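Local structure of profilin-1A (Acanthamoeba castellanii, 1ACF) at residues A[43-48]-A[75-80]. The protein binds monomeric actin and phosphatidylinositol bisphosphate, preventing actin polymerization at high concentration and promoting it at low concentration. Sequence-based numbering, arbitrary orientation.
Sequences TTLAGA and RSIYGK
In the profilin fold, helix 39-50 packs on one face of the central antiparallel sheet, here against strand 76-81, through three buried residues, Ile-77 of the strand and Leu-45 and Ala-48 of the helix. The contact is purely apolar and small, 113 Å² summed over both sides, and on the strand side a single methyl, CD1 of Ile-77, makes both side-chain contacts. It lies 3.8 Å from Ala-48 CB and 4.1 Å from Leu-45 CD1, so it bridges two residues about one helical turn apart (i, i+3); it also lies 4.0 Å from Ala-48 C, at the helix backbone. With CG1 anti to the carbonyl carbon (chi1 -71°) and chi2 nearly extended at 161°, the long branch of Ile-77 carries CD1 out from the sheet toward the helix. Leu-45 and Ile-77 run past each other in opposite directions, meeting at their terminal methyls, whereas Ala-48 offers its CB directly, with 8.4 Å between its CA and that of Ile-77. Leu-45 also touches Thr-88 on strand 84-90, Ile-77 touches Ala-72 on strand 65-72, and Ala-48 packs on Ile-55 of helix 53-58. On the other face of the strand, Tyr-78 and Ser-76 hydrogen-bond to Glu-114, so the sheet lies between helix 39-50 and helix 106-121.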
loop_
_atom_site.group_PDB
_atom_site.type_symbol
_atom_site.label_atom_id
_atom_site.label_comp_id
_atom_site.label_asym_id
_atom_site.label_seq_id
_atom_site.Cartn_x
_atom_site.Cartn_y
_atom_site.Cartn_z
ATOM N N THR A 43 11.237 -3.681 -1.244
ATOM C CA THR A 43 12.025 -4.290 -0.154
ATOM C C THR A 43 12.122 -3.318 1.037
ATOM O O THR A 43 12.119 -3.745 2.238
ATOM C CB THR A 43 13.348 -5.060 -0.456
ATOM O OG1 THR A 43 14.492 -4.177 -0.563
ATOM C CG2 THR A 43 13.343 -6.026 -1.659
ATOM N N THR A 44 12.139 -2.030 0.712
ATOM C CA THR A 44 12.158 -1.047 1.808
ATOM C C THR A 44 10.859 -1.078 2.627
ATOM O O THR A 44 10.919 -1.003 3.872
ATOM C CB THR A 44 12.550 0.391 1.287
ATOM O OG1 THR A 44 13.935 0.208 0.837
ATOM C CG2 THR A 44 12.498 1.509 2.305
ATOM N N LEU A 45 9.722 -1.171 2.002
ATOM C CA LEU A 45 8.404 -1.160 2.615
ATOM C C LEU A 45 8.318 -2.337 3.599
ATOM O O LEU A 45 8.094 -2.066 4.776
ATOM C CB LEU A 45 7.294 -1.352 1.554
ATOM C CG LEU A 45 5.873 -1.076 2.010
ATOM C CD1 LEU A 45 5.791 0.130 2.915
ATOM C CD2 LEU A 45 5.026 -0.880 0.751
ATOM N N ALA A 46 8.546 -3.483 2.955
ATOM C CA ALA A 46 8.479 -4.771 3.725
ATOM C C ALA A 46 9.282 -4.633 5.007
ATOM O O ALA A 46 8.781 -4.780 6.143
ATOM C CB ALA A 46 8.871 -5.877 2.768
ATOM N N GLY A 47 10.540 -4.269 4.842
ATOM C CA GLY A 47 11.520 -4.070 5.878
ATOM C C GLY A 47 11.004 -3.215 7.025
ATOM O O GLY A 47 11.210 -3.512 8.223
ATOM N N ALA A 48 10.339 -2.148 6.644
ATOM C CA ALA A 48 9.794 -1.186 7.625
ATOM C C ALA A 48 8.666 -1.826 8.438
ATOM O O ALA A 48 8.390 -1.356 9.564
ATOM C CB ALA A 48 9.403 0.102 6.919
ATOM N N ARG A 75 1.219 -3.680 11.237
ATOM C CA ARG A 75 0.186 -3.975 10.222
ATOM C C ARG A 75 0.001 -2.864 9.200
ATOM O O ARG A 75 -0.223 -3.160 8.020
ATOM C CB ARG A 75 -1.153 -4.376 10.871
ATOM C CG ARG A 75 -2.279 -4.666 9.822
ATOM C CD ARG A 75 -3.551 -4.201 10.372
ATOM N NE ARG A 75 -4.718 -4.318 9.653
ATOM C CZ ARG A 75 -5.657 -5.183 9.331
ATOM N NH1 ARG A 75 -5.683 -6.449 9.726
ATOM N NH2 ARG A 75 -6.717 -4.773 8.593
ATOM N N SER A 76 0.128 -1.613 9.598
ATOM C CA SER A 76 -0.142 -0.464 8.741
ATOM C C SER A 76 0.860 0.647 8.690
ATOM O O SER A 76 1.077 1.208 9.777
ATOM C CB SER A 76 -1.397 0.216 9.383
ATOM O OG SER A 76 -2.508 -0.634 9.115
ATOM N N ILE A 77 1.262 1.003 7.479
ATOM C CA ILE A 77 2.116 2.153 7.207
ATOM C C ILE A 77 1.353 3.131 6.263
ATOM O O ILE A 77 1.008 2.822 5.102
ATOM C CB ILE A 77 3.508 1.828 6.602
ATOM C CG1 ILE A 77 4.429 1.162 7.674
ATOM C CG2 ILE A 77 4.204 3.167 6.055
ATOM C CD1 ILE A 77 5.629 0.404 6.984
ATOM N N TYR A 78 1.144 4.319 6.774
ATOM C CA TYR A 78 0.459 5.388 6.031
ATOM C C TYR A 78 1.473 6.516 5.657
ATOM O O TYR A 78 2.295 6.990 6.455
ATOM C CB TYR A 78 -0.727 5.918 6.813
ATOM C CG TYR A 78 -1.915 4.991 7.005
ATOM C CD1 TYR A 78 -1.947 3.645 6.640
ATOM C CD2 TYR A 78 -2.997 5.491 7.739
ATOM C CE1 TYR A 78 -3.038 2.835 6.951
ATOM C CE2 TYR A 78 -4.087 4.712 8.066
ATOM C CZ TYR A 78 -4.109 3.377 7.646
ATOM O OH TYR A 78 -5.242 2.679 7.974
ATOM N N GLY A 79 1.330 6.911 4.393
ATOM C CA GLY A 79 2.128 7.967 3.757
ATOM C C GLY A 79 1.214 9.118 3.305
ATOM O O GLY A 79 0.034 8.876 2.926
ATOM N N LYS A 80 1.803 10.291 3.378
ATOM C CA LYS A 80 1.051 11.510 2.989
ATOM C C LYS A 80 2.028 12.400 2.221
ATOM O O LYS A 80 3.199 12.514 2.598
ATOM C CB LYS A 80 0.454 12.312 4.126
ATOM C CG LYS A 80 -0.506 13.420 3.690
ATOM C CD LYS A 80 -0.730 14.483 4.787
ATOM C CE LYS A 80 0.536 15.292 5.036
ATOM N NZ LYS A 80 0.505 15.910 6.395
#